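Local coordinates for microcin B17-processing protein McbD (Escherichia coli str. K-12 substr. MG1655, PDB 6GRH) that is needed to convert the inactive microcin B17 precursor into the active antibiotic peptide, probably acting as an ATP-dependent YcaO cyclodehydratase, at residues R171-A183 against Y379-V393. The protein carries 1 engineered substitution. Residues are numbered along the deposited sequence; the frame is centred on the assembly and turned at random.
Sequences RQSLLLYWLQGKA and YHTGDGIKVRESKMV. Engineered in segment 171-183: Arg-171 (natural residue Thr).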
loop_
_atom_site.group_PDB
_atom_site.type_symbol
_atom_site.label_atom_id
_atom_site.label_comp_id
_atom_site.label_asym_id
_atom_site.label_seq_id
_atom_site.Cartn_x
_atom_site.Cartn_y
_atom_site.Cartn_z
ATOM N N ARG E 171 -9.380 -32.127 -38.011
ATOM C CA ARG E 171 -10.709 -32.698 -38.093
ATOM C C ARG E 171 -10.847 -33.652 -39.277
ATOM O O ARG E 171 -11.418 -34.736 -39.128
ATOM C CB ARG E 171 -11.783 -31.588 -38.130
ATOM C CG ARG E 171 -11.714 -30.588 -36.967
ATOM C CD ARG E 171 -11.953 -31.253 -35.621
ATOM N NE ARG E 171 -11.730 -30.328 -34.509
ATOM C CZ ARG E 171 -12.613 -29.455 -34.024
ATOM N NH1 ARG E 171 -13.843 -29.318 -34.538
ATOM N NH2 ARG E 171 -12.253 -28.684 -32.992
ATOM N N GLN E 172 -10.282 -33.288 -40.428
ATOM C CA GLN E 172 -10.315 -34.187 -41.588
ATOM C C GLN E 172 -9.532 -35.454 -41.277
ATOM O O GLN E 172 -10.015 -36.565 -41.570
ATOM C CB GLN E 172 -9.804 -33.527 -42.869
ATOM C CG GLN E 172 -10.578 -32.286 -43.305
ATOM C CD GLN E 172 -12.032 -32.544 -43.600
ATOM O OE1 GLN E 172 -12.399 -33.595 -44.172
ATOM N NE2 GLN E 172 -12.877 -31.577 -43.249
ATOM N N SER E 173 -8.367 -35.303 -40.640
ATOM C CA SER E 173 -7.574 -36.458 -40.180
ATOM C C SER E 173 -8.338 -37.333 -39.196
ATOM O O SER E 173 -8.291 -38.549 -39.280
ATOM C CB SER E 173 -6.239 -36.038 -39.548
ATOM O OG SER E 173 -5.404 -35.401 -40.515
ATOM N N LEU E 174 -9.052 -36.712 -38.281
ATOM C CA LEU E 174 -9.789 -37.442 -37.257
ATOM C C LEU E 174 -10.956 -38.240 -37.844
ATOM O O LEU E 174 -11.196 -39.371 -37.419
ATOM C CB LEU E 174 -10.322 -36.467 -36.212
ATOM C CG LEU E 174 -11.233 -37.039 -35.118
ATOM C CD1 LEU E 174 -10.504 -38.031 -34.215
ATOM C CD2 LEU E 174 -11.845 -35.914 -34.311
ATOM N N LEU E 175 -11.699 -37.627 -38.767
ATOM C CA LEU E 175 -12.812 -38.307 -39.435
ATOM C C LEU E 175 -12.367 -39.499 -40.266
ATOM O O LEU E 175 -13.010 -40.542 -40.224
ATOM C CB LEU E 175 -13.613 -37.347 -40.309
ATOM C CG LEU E 175 -14.452 -36.346 -39.523
ATOM C CD1 LEU E 175 -14.789 -35.124 -40.373
ATOM C CD2 LEU E 175 -15.714 -36.993 -38.980
ATOM N N LEU E 176 -11.274 -39.359 -41.012
ATOM C CA LEU E 176 -10.739 -40.493 -41.769
ATOM C C LEU E 176 -10.299 -41.631 -40.835
ATOM O O LEU E 176 -10.609 -42.800 -41.088
ATOM C CB LEU E 176 -9.591 -40.076 -42.683
ATOM C CG LEU E 176 -9.293 -41.171 -43.711
ATOM C CD1 LEU E 176 -10.455 -41.306 -44.686
ATOM C CD2 LEU E 176 -7.996 -40.908 -44.460
ATOM N N TYR E 177 -9.608 -41.278 -39.752
ATOM C CA TYR E 177 -9.221 -42.249 -38.708
ATOM C C TYR E 177 -10.438 -42.924 -38.072
ATOM O O TYR E 177 -10.476 -44.155 -37.937
ATOM C CB TYR E 177 -8.413 -41.573 -37.610
ATOM C CG TYR E 177 -8.205 -42.427 -36.380
ATOM C CD1 TYR E 177 -7.358 -43.523 -36.411
ATOM C CD2 TYR E 177 -8.850 -42.141 -35.201
ATOM C CE1 TYR E 177 -7.155 -44.313 -35.290
ATOM C CE2 TYR E 177 -8.663 -42.920 -34.074
ATOM C CZ TYR E 177 -7.812 -43.998 -34.118
ATOM O OH TYR E 177 -7.625 -44.758 -32.999
ATOM N N TRP E 178 -11.421 -42.109 -37.695
ATOM C CA TRP E 178 -12.683 -42.619 -37.161
ATOM C C TRP E 178 -13.321 -43.647 -38.110
ATOM O O TRP E 178 -13.625 -44.770 -37.699
ATOM C CB TRP E 178 -13.652 -41.465 -36.917
ATOM C CG TRP E 178 -15.042 -41.879 -36.515
ATOM C CD1 TRP E 178 -16.212 -41.574 -37.160
ATOM C CD2 TRP E 178 -15.404 -42.640 -35.369
ATOM N NE1 TRP E 178 -17.275 -42.088 -36.474
ATOM C CE2 TRP E 178 -16.811 -42.751 -35.371
ATOM C CE3 TRP E 178 -14.677 -43.232 -34.325
ATOM C CZ2 TRP E 178 -17.510 -43.442 -34.378
ATOM C CZ3 TRP E 178 -15.377 -43.914 -33.325
ATOM C CH2 TRP E 178 -16.777 -44.018 -33.368
ATOM N N LEU E 179 -13.467 -43.282 -39.381
ATOM C CA LEU E 179 -14.179 -44.126 -40.346
ATOM C C LEU E 179 -13.448 -45.410 -40.740
ATOM O O LEU E 179 -14.088 -46.438 -40.919
ATOM C CB LEU E 179 -14.542 -43.324 -41.597
ATOM C CG LEU E 179 -15.552 -42.205 -41.314
ATOM C CD1 LEU E 179 -15.612 -41.205 -42.462
ATOM C CD2 LEU E 179 -16.933 -42.755 -40.990
ATOM N N GLN E 180 -12.126 -45.340 -40.873
ATOM C CA GLN E 180 -11.311 -46.448 -41.398
ATOM C C GLN E 180 -10.483 -47.200 -40.360
ATOM O O GLN E 180 -10.052 -48.315 -40.615
ATOM C CB GLN E 180 -10.392 -45.919 -42.493
ATOM C CG GLN E 180 -11.166 -45.344 -43.663
ATOM C CD GLN E 180 -10.306 -45.102 -44.884
ATOM O OE1 GLN E 180 -10.529 -45.690 -45.943
ATOM N NE2 GLN E 180 -9.313 -44.236 -44.742
ATOM N N GLY E 181 -10.248 -46.590 -39.207
ATOM C CA GLY E 181 -9.371 -47.167 -38.196
ATOM C C GLY E 181 -7.870 -47.136 -38.478
ATOM O O GLY E 181 -7.115 -47.770 -37.751
ATOM N N LYS E 182 -7.439 -46.391 -39.496
ATOM C CA LYS E 182 -6.043 -46.411 -39.942
ATOM C C LYS E 182 -5.250 -45.222 -39.387
ATOM O O LYS E 182 -5.695 -44.070 -39.486
ATOM C CB LYS E 182 -5.988 -46.409 -41.470
ATOM C CG LYS E 182 -6.335 -47.755 -42.080
ATOM C CD LYS E 182 -6.776 -47.634 -43.529
ATOM C CE LYS E 182 -7.512 -48.892 -43.958
ATOM N NZ LYS E 182 -8.143 -48.773 -45.303
ATOM N N ALA E 183 -4.091 -45.524 -38.795
ATOM C CA ALA E 183 -3.142 -44.530 -38.294
ATOM C C ALA E 183 -1.791 -44.785 -38.936
ATOM O O ALA E 183 -1.517 -45.892 -39.414
ATOM C CB ALA E 183 -3.034 -44.645 -36.782
ATOM N N TYR E 379 -13.052 -39.796 -48.897
ATOM C CA TYR E 379 -13.811 -40.946 -48.433
ATOM C C TYR E 379 -15.011 -41.196 -49.344
ATOM O O TYR E 379 -15.549 -40.266 -49.935
ATOM C CB TYR E 379 -14.254 -40.727 -46.987
ATOM C CG TYR E 379 -14.826 -41.956 -46.331
ATOM C CD1 TYR E 379 -13.995 -42.926 -45.793
ATOM C CD2 TYR E 379 -16.209 -42.151 -46.248
ATOM C CE1 TYR E 379 -14.508 -44.055 -45.184
ATOM C CE2 TYR E 379 -16.737 -43.277 -45.641
ATOM C CZ TYR E 379 -15.880 -44.231 -45.106
ATOM O OH TYR E 379 -16.384 -45.375 -44.513
ATOM N N HIS E 380 -15.385 -42.465 -49.479
ATOM C CA HIS E 380 -16.633 -42.862 -50.144
ATOM C C HIS E 380 -17.278 -43.942 -49.285
ATOM O O HIS E 380 -16.568 -44.767 -48.703
ATOM C CB HIS E 380 -16.369 -43.381 -51.572
ATOM C CG HIS E 380 -17.582 -43.359 -52.459
ATOM N ND1 HIS E 380 -18.431 -44.441 -52.599
ATOM C CD2 HIS E 380 -18.091 -42.382 -53.249
ATOM C CE1 HIS E 380 -19.402 -44.132 -53.443
ATOM N NE2 HIS E 380 -19.224 -42.885 -53.843
ATOM N N THR E 381 -18.612 -43.927 -49.195
ATOM C CA THR E 381 -19.369 -44.959 -48.469
ATOM C C THR E 381 -18.846 -46.361 -48.786
ATOM O O THR E 381 -18.610 -46.692 -49.952
ATOM C CB THR E 381 -20.875 -44.915 -48.802
ATOM O OG1 THR E 381 -21.422 -43.679 -48.351
ATOM C CG2 THR E 381 -21.635 -46.064 -48.118
ATOM N N GLY E 382 -18.634 -47.159 -47.742
ATOM C CA GLY E 382 -18.143 -48.530 -47.902
ATOM C C GLY E 382 -16.640 -48.715 -47.817
ATOM O O GLY E 382 -16.177 -49.852 -47.731
ATOM N N ASP E 383 -15.874 -47.617 -47.844
ATOM C CA ASP E 383 -14.420 -47.670 -47.695
ATOM C C ASP E 383 -14.002 -48.172 -46.317
ATOM O O ASP E 383 -13.078 -48.965 -46.208
ATOM C CB ASP E 383 -13.775 -46.284 -47.878
ATOM C CG ASP E 383 -13.585 -45.881 -49.333
ATOM O OD1 ASP E 383 -13.988 -46.618 -50.247
ATOM O OD2 ASP E 383 -13.011 -44.786 -49.541
ATOM N N GLY E 384 -14.659 -47.683 -45.274
ATOM C CA GLY E 384 -14.265 -47.977 -43.906
ATOM C C GLY E 384 -15.260 -48.849 -43.177
ATOM O O GLY E 384 -15.968 -49.662 -43.797
ATOM N N ILE E 385 -15.305 -48.669 -41.859
ATOM C CA ILE E 385 -16.141 -49.462 -40.961
ATOM C C ILE E 385 -17.593 -48.960 -40.999
ATOM O O ILE E 385 -17.865 -47.787 -40.678
ATOM C CB ILE E 385 -15.611 -49.398 -39.516
ATOM C CG1 ILE E 385 -14.184 -49.965 -39.441
ATOM C CG2 ILE E 385 -16.520 -50.170 -38.564
ATOM C CD1 ILE E 385 -13.358 -49.362 -38.318
ATOM N N LYS E 386 -18.517 -49.861 -41.353
ATOM C CA LYS E 386 -19.911 -49.494 -41.627
ATOM C C LYS E 386 -20.630 -48.767 -40.484
ATOM O O LYS E 386 -21.212 -47.706 -40.706
ATOM C CB LYS E 386 -20.742 -50.726 -42.042
ATOM C CG LYS E 386 -22.155 -50.411 -42.541
ATOM C CD LYS E 386 -22.178 -49.245 -43.533
ATOM C CE LYS E 386 -23.357 -49.300 -44.497
ATOM N NZ LYS E 386 -23.374 -48.102 -45.396
ATOM N N VAL E 387 -20.609 -49.346 -39.286
ATOM C CA VAL E 387 -21.203 -48.698 -38.100
ATOM C C VAL E 387 -20.653 -47.300 -37.806
ATOM O O VAL E 387 -21.406 -46.423 -37.368
ATOM C CB VAL E 387 -21.108 -49.558 -36.804
ATOM C CG1 VAL E 387 -22.158 -50.664 -36.821
ATOM C CG2 VAL E 387 -19.707 -50.127 -36.589
ATOM N N ARG E 388 -19.364 -47.078 -38.077
ATOM C CA ARG E 388 -18.756 -45.768 -37.842
ATOM C C ARG E 388 -19.346 -44.701 -38.777
ATOM O O ARG E 388 -19.356 -43.522 -38.418
ATOM C CB ARG E 388 -17.229 -45.800 -38.010
ATOM C CG ARG E 388 -16.473 -46.809 -37.150
ATOM C CD ARG E 388 -16.135 -46.249 -35.806
ATOM N NE ARG E 388 -15.318 -47.096 -34.935
ATOM C CZ ARG E 388 -13.994 -47.040 -34.793
ATOM N NH1 ARG E 388 -13.232 -46.242 -35.541
ATOM N NH2 ARG E 388 -13.413 -47.827 -33.903
ATOM N N GLU E 389 -19.835 -45.094 -39.960
ATOM C CA GLU E 389 -20.400 -44.128 -40.924
ATOM C C GLU E 389 -21.708 -43.465 -40.463
ATOM O O GLU E 389 -22.079 -42.418 -40.992
ATOM C CB GLU E 389 -20.630 -44.773 -42.294
ATOM C CG GLU E 389 -19.360 -45.220 -43.003
ATOM C CD GLU E 389 -19.637 -45.939 -44.315
ATOM O OE1 GLU E 389 -20.577 -46.762 -44.374
ATOM O OE2 GLU E 389 -18.904 -45.698 -45.291
ATOM N N SER E 390 -22.389 -44.074 -39.490
ATOM C CA SER E 390 -23.610 -43.534 -38.898
ATOM C C SER E 390 -23.468 -43.060 -37.437
ATOM O O SER E 390 -24.459 -42.692 -36.837
ATOM C CB SER E 390 -24.693 -44.611 -38.956
ATOM O OG SER E 390 -24.316 -45.741 -38.168
ATOM N N LYS E 391 -22.257 -43.057 -36.874
ATOM C CA LYS E 391 -22.042 -42.733 -35.463
ATOM C C LYS E 391 -21.095 -41.554 -35.349
ATOM O O LYS E 391 -20.069 -41.517 -36.026
ATOM C CB LYS E 391 -21.393 -43.900 -34.733
ATOM C CG LYS E 391 -22.325 -44.894 -34.072
ATOM C CD LYS E 391 -21.542 -45.815 -33.128
ATOM C CE LYS E 391 -21.045 -45.075 -31.883
ATOM N NZ LYS E 391 -20.501 -45.975 -30.823
ATOM N N MET E 392 -21.387 -40.617 -34.463
ATOM C CA MET E 392 -20.457 -39.516 -34.284
ATOM C C MET E 392 -19.200 -39.966 -33.528
ATOM O O MET E 392 -19.282 -40.673 -32.533
ATOM C CB MET E 392 -21.102 -38.344 -33.579
ATOM C CG MET E 392 -20.123 -37.208 -33.460
ATOM S SD MET E 392 -20.898 -35.646 -33.154
ATOM C CE MET E 392 -19.401 -34.670 -32.949
ATOM N N VAL E 393 -18.044 -39.551 -34.039
ATOM C CA VAL E 393 -16.737 -39.741 -33.372
ATOM C C VAL E 393 -16.787 -39.270 -31.897
ATOM O O VAL E 393 -17.385 -38.234 -31.629
ATOM C CB VAL E 393 -15.606 -39.004 -34.160
ATOM C CG1 VAL E 393 -15.788 -37.499 -34.140
ATOM C CG2 VAL E 393 -14.211 -39.393 -33.654
#
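Trp-178 is sandwiched between Arg-388 and Val-393, a compact example of how an irregular C-terminal segment can close the end of a helix. On one face of the indole, Arg-388 CD sits 3.3 Å from the centroid of the six-membered ring formed by Trp-178 CD2, CE2, CE3, CZ2, CZ3 and CH2, in a CH-pi contact. Beyond it the guanidinium lies stacked on the indole, planes 11° apart, with an off-centre cation-pi contact to the six-membered ring. The opposite face receives Val-393 CA, while Val-393 CB packs 3.8 Å from Trp-178 CG. The indole N-H is directed at Lys-391 O, although the position of that oxygen is less certain.

The bend of Arg-388 at chi2 (-87°) folds its chain over the indole and brings NH1 to Trp-178 O at 2.6 Å, on a lone pair in the carbonyl plane. At the next residue, Leu-179 O accepts a nearly straight bond from Ile-385 N at 2.7 Å (165° at the hydrogen). Two carbonyls of the final helical turn are thus satisfied by the second segment, and the positive guanidinium, with Asp-301 a long, weak ion-pair partner on NH2, would be expected to suit the negative end of the helix dipole.

Beside these two hydrogen bonds, Leu-179 CD1 stands over the centre of the Tyr-379 ring, whose edge meets Gln-180 CG. Glu-389 positions that ring from the second shell: its OE2 accepts from Tyr-379 OH at 2.7 Å and, on the syn lone pair, from Gly-382 N at 2.9 Å. Tyr-379 OH in turn accepts from Gly-384 N.

Helix 296-304 flanks the site through Leu-302, which touches Trp-178 and Tyr-177; Tyr-177 OH bonds to Thr-306. Past Gly-181, helix 157-180 gives way to strand 182-187, which runs parallel to strand 307-308 in the mixed sheet.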